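Local coordinates for protein CsuC (Acinetobacter baumannii, PDB 6FJY) that probably serves as the periplasmic chaperone for archaic Csu pili, and forms a pre-assembly complex with the tip adhesion subunit CsuE, at residues 4-16 / 118-132. Residues are numbered along the deposited sequence; the frame is centred on the assembly and turned at random.
Sequences LIWPIYPKIEANE and IPLFAYGKGIGSGLT
Phe121 O is gripped twice from one neighbouring strand: Ile12 N donates to it at 2.9 Å, in the carbonyl plane, and Lys11 CA adds a C-H...O contact at 3.0 Å. One step on, Ile12 O takes Tyr123 N at 3.1 Å with a C=O...N angle of 178°, although the bend at the hydrogen (136°) makes this bond less straight. Ile12 thus bonds to the residues on either side of Ala122, the parallel pattern. It places the short strand 11-12 beside the end of strand 109-123, while strand 3-6 pairs antiparallel with strand 18-25; this change of partner after the cis peptide bond between Trp6 and Pro7 fits the strand-switching first strand of PapD-type chaperones. At the Ile5 end, Ile118 divides its branches: CD1 meets Ile5 CD1 tip to tip (3.5 Å), whereas CG2 packs 3.5 Å from Pro10 CD, those side chains crossing at about a right angle. Beyond the strand end, Glu13 folds back at chi2 (-72°), and its OE1 receives Ser129 N fairly straight through the syn lone pair (3.1 Å). After the type II turn Gly124-Ile127, Gly128 C lies 3.5 Å above the centre of the Tyr123 ring, whose hydroxyl is hydrogen-bonded to Glu85.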
ATOM      1  N   LEU A   4       1.384  10.499   5.819  1.00 68.42           N
ATOM      2  CA  LEU A   4       0.776   9.531   4.921  1.00 58.10           C
ATOM      3  C   LEU A   4       1.875   8.646   4.348  1.00 59.26           C
ATOM      4  O   LEU A   4       2.819   9.149   3.730  1.00 50.75           O
ATOM      5  CB  LEU A   4       0.006  10.263   3.819  1.00 75.80           C
ATOM      6  CG  LEU A   4      -0.609   9.537   2.635  1.00 91.23           C
ATOM      7  CD1 LEU A   4      -1.881  10.242   2.254  1.00 95.27           C
ATOM      8  CD2 LEU A   4       0.352   9.562   1.478  1.00106.14           C
ATOM      9  N   ILE A   5       1.779   7.342   4.589  1.00 63.83           N
ATOM     10  CA  ILE A   5       2.772   6.380   4.125  1.00 56.91           C
ATOM     11  C   ILE A   5       2.043   5.206   3.473  1.00 53.52           C
ATOM     12  O   ILE A   5       1.180   4.579   4.097  1.00 47.31           O
ATOM     13  CB  ILE A   5       3.701   5.905   5.261  1.00 57.78           C
ATOM     14  CG1 ILE A   5       4.568   4.746   4.786  1.00 61.35           C
ATOM     15  CG2 ILE A   5       2.912   5.528   6.501  1.00 60.00           C
ATOM     16  CD1 ILE A   5       5.607   4.350   5.784  1.00 71.08           C
ATOM     17  N   TRP A   6       2.381   4.925   2.215  1.00 58.59           N
ATOM     18  CA  TRP A   6       1.776   3.858   1.427  1.00 53.67           C
ATOM     19  C   TRP A   6       2.773   3.411   0.371  1.00 55.08           C
ATOM     20  O   TRP A   6       3.608   4.213  -0.071  1.00 39.41           O
ATOM     21  CB  TRP A   6       0.479   4.303   0.732  1.00 53.70           C
ATOM     22  CG  TRP A   6       0.702   5.391  -0.269  1.00 56.27           C
ATOM     23  CD1 TRP A   6       0.970   6.695  -0.005  1.00 60.61           C
ATOM     24  CD2 TRP A   6       0.689   5.265  -1.700  1.00 56.78           C
ATOM     25  NE1 TRP A   6       1.131   7.394  -1.177  1.00 76.45           N
ATOM     26  CE2 TRP A   6       0.953   6.540  -2.233  1.00 55.13           C
ATOM     27  CE3 TRP A   6       0.479   4.197  -2.578  1.00 62.24           C
ATOM     28  CZ2 TRP A   6       0.997   6.786  -3.602  1.00 61.94           C
ATOM     29  CZ3 TRP A   6       0.535   4.438  -3.946  1.00 67.65           C
ATOM     30  CH2 TRP A   6       0.789   5.726  -4.443  1.00 68.50           C
ATOM     31  N   PRO A   7       2.705   2.145  -0.065  1.00 61.91           N
ATOM     32  CA  PRO A   7       1.772   1.155   0.500  1.00 62.71           C
ATOM     33  C   PRO A   7       2.222   0.525   1.823  1.00 48.40           C
ATOM     34  O   PRO A   7       3.417   0.441   2.112  1.00 39.06           O
ATOM     35  CB  PRO A   7       1.671   0.095  -0.611  1.00 59.67           C
ATOM     36  CG  PRO A   7       2.965   0.181  -1.341  1.00 59.95           C
ATOM     37  CD  PRO A   7       3.391   1.645  -1.268  1.00 61.69           C
ATOM     38  N   ILE A   8       1.240   0.118   2.639  1.00 51.00           N
ATOM     39  CA  ILE A   8       1.529  -0.554   3.903  1.00 48.72           C
ATOM     40  C   ILE A   8       1.651  -2.074   3.762  1.00 49.69           C
ATOM     41  O   ILE A   8       1.963  -2.752   4.752  1.00 36.65           O
ATOM     42  CB  ILE A   8       0.461  -0.177   4.948  1.00 52.75           C
ATOM     43  CG1 ILE A   8      -0.930  -0.405   4.386  1.00 60.75           C
ATOM     44  CG2 ILE A   8       0.607   1.305   5.379  1.00 58.44           C
ATOM     45  CD1 ILE A   8      -2.019   0.038   5.339  1.00 71.52           C
ATOM     46  N   TYR A   9       1.428  -2.627   2.562  1.00 53.23           N
ATOM     47  CA  TYR A   9       1.713  -4.033   2.261  1.00 56.59           C
ATOM     48  C   TYR A   9       2.602  -4.113   1.031  1.00 50.80           C
ATOM     49  O   TYR A   9       2.199  -4.645  -0.006  1.00 35.45           O
ATOM     50  CB  TYR A   9       0.426  -4.830   2.042  1.00 47.02           C
ATOM     51  CG  TYR A   9      -0.499  -4.872   3.236  1.00 55.00           C
ATOM     52  CD1 TYR A   9      -0.101  -5.448   4.436  1.00 49.26           C
ATOM     53  CD2 TYR A   9      -1.765  -4.325   3.171  1.00 62.94           C
ATOM     54  CE1 TYR A   9      -0.955  -5.495   5.536  1.00 47.08           C
ATOM     55  CE2 TYR A   9      -2.620  -4.360   4.259  1.00 69.98           C
ATOM     56  CZ  TYR A   9      -2.209  -4.942   5.438  1.00 55.81           C
ATOM     57  OH  TYR A   9      -3.064  -4.965   6.510  1.00 56.57           O
ATOM     58  N   PRO A  10       3.824  -3.593   1.107  1.00 57.53           N
ATOM     59  CA  PRO A  10       4.711  -3.622  -0.054  1.00 64.13           C
ATOM     60  C   PRO A  10       5.348  -4.994  -0.265  1.00 58.63           C
ATOM     61  O   PRO A  10       5.404  -5.839   0.634  1.00 29.91           O
ATOM     62  CB  PRO A  10       5.762  -2.568   0.295  1.00 51.06           C
ATOM     63  CG  PRO A  10       5.875  -2.674   1.782  1.00 44.01           C
ATOM     64  CD  PRO A  10       4.476  -2.967   2.268  1.00 48.47           C
ATOM     65  N   LYS A  11       5.819  -5.197  -1.495  1.00 54.74           N
ATOM     66  CA  LYS A  11       6.502  -6.422  -1.885  1.00 54.62           C
ATOM     67  C   LYS A  11       7.383  -6.140  -3.091  1.00 52.96           C
ATOM     68  O   LYS A  11       7.156  -5.186  -3.841  1.00 36.14           O
ATOM     69  CB  LYS A  11       5.543  -7.587  -2.187  1.00 49.07           C
ATOM     70  CG  LYS A  11       4.126  -7.221  -2.619  1.00 60.95           C
ATOM     71  CD  LYS A  11       4.035  -6.586  -3.986  1.00 75.64           C
ATOM     72  CE  LYS A  11       2.598  -6.097  -4.237  1.00 88.25           C
ATOM     73  NZ  LYS A  11       2.391  -5.414  -5.558  1.00 93.43           N
ATOM     74  N   ILE A  12       8.411  -6.974  -3.238  1.00 57.90           N
ATOM     75  CA  ILE A  12       9.380  -6.911  -4.328  1.00 57.14           C
ATOM     76  C   ILE A  12       9.297  -8.238  -5.074  1.00 59.94           C
ATOM     77  O   ILE A  12       9.654  -9.288  -4.523  1.00 55.29           O
ATOM     78  CB  ILE A  12      10.800  -6.669  -3.803  1.00 55.67           C
ATOM     79  CG1 ILE A  12      10.785  -5.574  -2.733  1.00 52.38           C
ATOM     80  CG2 ILE A  12      11.738  -6.297  -4.953  1.00 65.56           C
ATOM     81  CD1 ILE A  12      12.155  -5.223  -2.177  1.00 40.52           C
ATOM     82  N   GLU A  13       8.812  -8.205  -6.314  1.00 68.92           N
ATOM     83  CA  GLU A  13       8.639  -9.436  -7.069  1.00 61.69           C
ATOM     84  C   GLU A  13       9.995  -9.985  -7.520  1.00 60.30           C
ATOM     85  O   GLU A  13      11.043  -9.328  -7.401  1.00 39.31           O
ATOM     86  CB  GLU A  13       7.711  -9.208  -8.263  1.00 63.68           C
ATOM     87  CG  GLU A  13       6.334  -8.638  -7.892  1.00 61.73           C
ATOM     88  CD  GLU A  13       5.429  -9.623  -7.199  1.00 64.02           C
ATOM     89  OE1 GLU A  13       5.783 -10.815  -7.116  1.00 54.07           O
ATOM     90  OE2 GLU A  13       4.348  -9.197  -6.743  1.00 54.82           O
ATOM     91  N   ALA A  14       9.966 -11.221  -8.041  1.00 68.76           N
ATOM     92  CA  ALA A  14      11.206 -11.900  -8.409  1.00 69.00           C
ATOM     93  C   ALA A  14      11.950 -11.163  -9.515  1.00 78.68           C
ATOM     94  O   ALA A  14      13.185 -11.115  -9.510  1.00 87.29           O
ATOM     95  CB  ALA A  14      10.921 -13.341  -8.830  1.00 69.88           C
ATOM     96  N   ASN A  15      11.227 -10.569 -10.463  1.00 83.41           N
ATOM     97  CA  ASN A  15      11.862  -9.866 -11.573  1.00 85.87           C
ATOM     98  C   ASN A  15      12.051  -8.373 -11.304  1.00 83.68           C
ATOM     99  O   ASN A  15      12.414  -7.629 -12.221  1.00 78.31           O
ATOM    100  CB  ASN A  15      11.063 -10.065 -12.863  1.00 81.88           C
ATOM    101  CG  ASN A  15       9.637  -9.558 -12.762  1.00 89.49           C
ATOM    102  OD1 ASN A  15       9.280  -8.817 -11.844  1.00 74.51           O
ATOM    103  ND2 ASN A  15       8.813  -9.954 -13.721  1.00102.97           N
ATOM    104  N   GLU A  16      11.792  -7.921 -10.082  1.00 81.84           N
ATOM    105  CA  GLU A  16      11.992  -6.533  -9.678  1.00 70.71           C
ATOM    106  C   GLU A  16      13.203  -6.430  -8.762  1.00 59.76           C
ATOM    107  O   GLU A  16      13.347  -7.220  -7.827  1.00 47.39           O
ATOM    108  CB  GLU A  16      10.754  -5.985  -8.964  1.00 58.08           C
ATOM    109  CG  GLU A  16       9.519  -5.809  -9.840  1.00 66.89           C
ATOM    110  CD  GLU A  16       8.300  -5.386  -9.040  1.00 63.93           C
ATOM    111  OE1 GLU A  16       8.398  -5.317  -7.796  1.00 60.22           O
ATOM    112  OE2 GLU A  16       7.250  -5.107  -9.650  1.00 65.88           O
ATOM    113  N   ILE A 118       5.575  -2.222   9.210  1.00 49.17           N
ATOM    114  CA  ILE A 118       4.956  -2.507   7.927  1.00 47.09           C
ATOM    115  C   ILE A 118       5.506  -3.836   7.397  1.00 57.10           C
ATOM    116  O   ILE A 118       6.724  -4.004   7.330  1.00 29.07           O
ATOM    117  CB  ILE A 118       5.192  -1.376   6.915  1.00 55.08           C
ATOM    118  CG1 ILE A 118       4.283  -0.182   7.259  1.00 51.38           C
ATOM    119  CG2 ILE A 118       4.991  -1.861   5.501  1.00 59.71           C
ATOM    120  CD1 ILE A 118       4.605   1.070   6.463  1.00 46.49           C
ATOM    121  N   PRO A 119       4.651  -4.788   7.017  1.00 51.59           N
ATOM    122  CA  PRO A 119       5.160  -6.062   6.500  1.00 45.78           C
ATOM    123  C   PRO A 119       5.680  -5.906   5.080  1.00 48.74           C
ATOM    124  O   PRO A 119       5.048  -5.282   4.224  1.00 33.89           O
ATOM    125  CB  PRO A 119       3.926  -6.964   6.536  1.00 42.12           C
ATOM    126  CG  PRO A 119       2.783  -6.001   6.270  1.00 44.79           C
ATOM    127  CD  PRO A 119       3.174  -4.727   6.977  1.00 50.73           C
ATOM    128  N   LEU A 120       6.826  -6.517   4.827  1.00 51.33           N
ATOM    129  CA  LEU A 120       7.493  -6.428   3.539  1.00 50.19           C
ATOM    130  C   LEU A 120       7.918  -7.821   3.097  1.00 36.74           C
ATOM    131  O   LEU A 120       8.508  -8.569   3.884  1.00 34.11           O
ATOM    132  CB  LEU A 120       8.701  -5.511   3.646  1.00 42.61           C
ATOM    133  CG  LEU A 120       9.548  -5.427   2.386  1.00 51.04           C
ATOM    134  CD1 LEU A 120       8.767  -4.756   1.224  1.00 42.00           C
ATOM    135  CD2 LEU A 120      10.814  -4.707   2.704  1.00 44.17           C
ATOM    136  N   PHE A 121       7.582  -8.187   1.862  1.00 50.53           N
ATOM    137  CA  PHE A 121       7.931  -9.502   1.338  1.00 51.82           C
ATOM    138  C   PHE A 121       8.676  -9.389   0.019  1.00 45.81           C
ATOM    139  O   PHE A 121       8.254  -8.665  -0.881  1.00 43.86           O
ATOM    140  CB  PHE A 121       6.698 -10.371   1.137  1.00 46.10           C
ATOM    141  CG  PHE A 121       5.951 -10.631   2.399  1.00 50.16           C
ATOM    142  CD1 PHE A 121       6.390 -11.593   3.283  1.00 50.78           C
ATOM    143  CD2 PHE A 121       4.794  -9.923   2.699  1.00 41.64           C
ATOM    144  CE1 PHE A 121       5.703 -11.847   4.465  1.00 53.61           C
ATOM    145  CE2 PHE A 121       4.111 -10.170   3.880  1.00 44.61           C
ATOM    146  CZ  PHE A 121       4.562 -11.139   4.757  1.00 44.95           C
ATOM    147  N   ALA A 122       9.753 -10.162  -0.107  1.00 51.40           N
ATOM    148  CA  ALA A 122      10.521 -10.238  -1.339  1.00 59.19           C
ATOM    149  C   ALA A 122      10.607 -11.688  -1.817  1.00 57.94           C
ATOM    150  O   ALA A 122      10.621 -12.632  -1.018  1.00 42.92           O
ATOM    151  CB  ALA A 122      11.917  -9.631  -1.146  1.00 48.25           C
ATOM    152  N   TYR A 123      10.652 -11.857  -3.136  1.00 52.11           N
ATOM    153  CA  TYR A 123      10.435 -13.150  -3.765  1.00 62.44           C
ATOM    154  C   TYR A 123      11.631 -13.554  -4.607  1.00 61.78           C
ATOM    155  O   TYR A 123      12.152 -12.752  -5.388  1.00 43.89           O
ATOM    156  CB  TYR A 123       9.155 -13.137  -4.616  1.00 58.02           C
ATOM    157  CG  TYR A 123       7.943 -12.977  -3.740  1.00 54.51           C
ATOM    158  CD1 TYR A 123       7.354 -14.085  -3.146  1.00 48.29           C
ATOM    159  CD2 TYR A 123       7.421 -11.712  -3.453  1.00 54.17           C
ATOM    160  CE1 TYR A 123       6.260 -13.940  -2.314  1.00 51.31           C
ATOM    161  CE2 TYR A 123       6.320 -11.555  -2.618  1.00 47.29           C
ATOM    162  CZ  TYR A 123       5.757 -12.666  -2.040  1.00 43.07           C
ATOM    163  OH  TYR A 123       4.671 -12.545  -1.212  1.00 44.61           O
ATOM    164  N   GLY A 124      12.065 -14.794  -4.420  1.00 60.70           N
ATOM    165  CA  GLY A 124      12.999 -15.419  -5.320  1.00 73.28           C
ATOM    166  C   GLY A 124      12.307 -15.918  -6.571  1.00 69.75           C
ATOM    167  O   GLY A 124      11.099 -15.781  -6.748  1.00 57.22           O
ATOM    168  N   LYS A 125      13.104 -16.529  -7.446  1.00 69.84           N
ATOM    169  CA  LYS A 125      12.616 -16.921  -8.758  1.00 77.37           C
ATOM    170  C   LYS A 125      11.533 -17.979  -8.644  1.00 64.30           C
ATOM    171  O   LYS A 125      11.616 -18.888  -7.815  1.00 55.66           O
ATOM    172  CB  LYS A 125      13.771 -17.458  -9.605  1.00 99.68           C
ATOM    173  CG  LYS A 125      14.888 -16.450  -9.828  1.00113.62           C
ATOM    174  CD  LYS A 125      14.348 -15.128 -10.365  1.00123.95           C
ATOM    175  CE  LYS A 125      13.757 -15.284 -11.763  1.00124.76           C
ATOM    176  NZ  LYS A 125      13.221 -13.993 -12.278  1.00123.63           N
ATOM    177  N   GLY A 126      10.507 -17.857  -9.483  1.00 67.79           N
ATOM    178  CA  GLY A 126       9.488 -18.883  -9.552  1.00 66.09           C
ATOM    179  C   GLY A 126       8.371 -18.759  -8.548  1.00 56.32           C
ATOM    180  O   GLY A 126       7.596 -19.713  -8.393  1.00 45.62           O
ATOM    181  N   ILE A 127       8.295 -17.638  -7.826  1.00 67.14           N
ATOM    182  CA  ILE A 127       7.261 -17.406  -6.823  1.00 64.05           C
ATOM    183  C   ILE A 127       7.049 -15.903  -6.696  1.00 72.69           C
ATOM    184  O   ILE A 127       7.988 -15.119  -6.860  1.00 58.95           O
ATOM    185  CB  ILE A 127       7.654 -18.046  -5.475  1.00 55.89           C
ATOM    186  CG1 ILE A 127       6.508 -17.966  -4.465  1.00 68.49           C
ATOM    187  CG2 ILE A 127       8.917 -17.385  -4.921  1.00 55.99           C
ATOM    188  CD1 ILE A 127       6.779 -18.769  -3.195  1.00 67.06           C
ATOM    189  N   GLY A 128       5.798 -15.500  -6.442  1.00 77.69           N
ATOM    190  CA  GLY A 128       5.438 -14.100  -6.367  1.00 81.25           C
ATOM    191  C   GLY A 128       4.417 -13.817  -5.280  1.00 74.35           C
ATOM    192  O   GLY A 128       4.009 -14.706  -4.532  1.00 58.24           O
ATOM    193  N   SER A 129       4.021 -12.538  -5.208  1.00 83.48           N
ATOM    194  CA  SER A 129       3.040 -12.076  -4.226  1.00 63.34           C
ATOM    195  C   SER A 129       1.639 -12.585  -4.554  1.00 62.21           C
ATOM    196  O   SER A 129       0.810 -12.755  -3.653  1.00 57.63           O
ATOM    197  CB  SER A 129       3.015 -10.548  -4.183  1.00 72.41           C
ATOM    198  OG  SER A 129       2.641 -10.008  -5.451  1.00 60.23           O
ATOM    199  N   GLY A 130       1.334 -12.757  -5.838  1.00 61.91           N
ATOM    200  CA  GLY A 130      -0.002 -13.105  -6.264  1.00 72.11           C
ATOM    201  C   GLY A 130      -0.970 -11.947  -6.343  1.00 80.86           C
ATOM    202  O   GLY A 130      -2.149 -12.171  -6.647  1.00 76.37           O
ATOM    203  N   LEU A 131      -0.528 -10.721  -6.060  1.00 78.69           N
ATOM    204  CA  LEU A 131      -1.407  -9.564  -6.141  1.00 83.18           C
ATOM    205  C   LEU A 131      -1.376  -8.905  -7.517  1.00 89.67           C
ATOM    206  O   LEU A 131      -2.177  -8.000  -7.774  1.00 89.55           O
ATOM    207  CB  LEU A 131      -1.031  -8.531  -5.061  1.00 73.56           C
ATOM    208  CG  LEU A 131      -1.096  -9.032  -3.611  1.00 77.09           C
ATOM    209  CD1 LEU A 131      -1.062  -7.893  -2.619  1.00 96.32           C
ATOM    210  CD2 LEU A 131      -2.303  -9.912  -3.376  1.00 77.22           C
ATOM    211  N   THR A 132      -0.489  -9.349  -8.405  1.00 86.58           N
ATOM    212  CA  THR A 132      -0.448  -8.894  -9.784  1.00 81.45           C
ATOM    213  C   THR A 132      -0.760 -10.075 -10.696  1.00 89.11           C
ATOM    214  O   THR A 132      -0.595 -11.240 -10.316  1.00 78.59           O
ATOM    215  CB  THR A 132       0.919  -8.292 -10.153  1.00 81.44           C
ATOM    216  OG1 THR A 132       1.900  -9.328 -10.251  1.00 75.87           O
ATOM    217  CG2 THR A 132       1.372  -7.314  -9.083  1.00 84.98           C
TER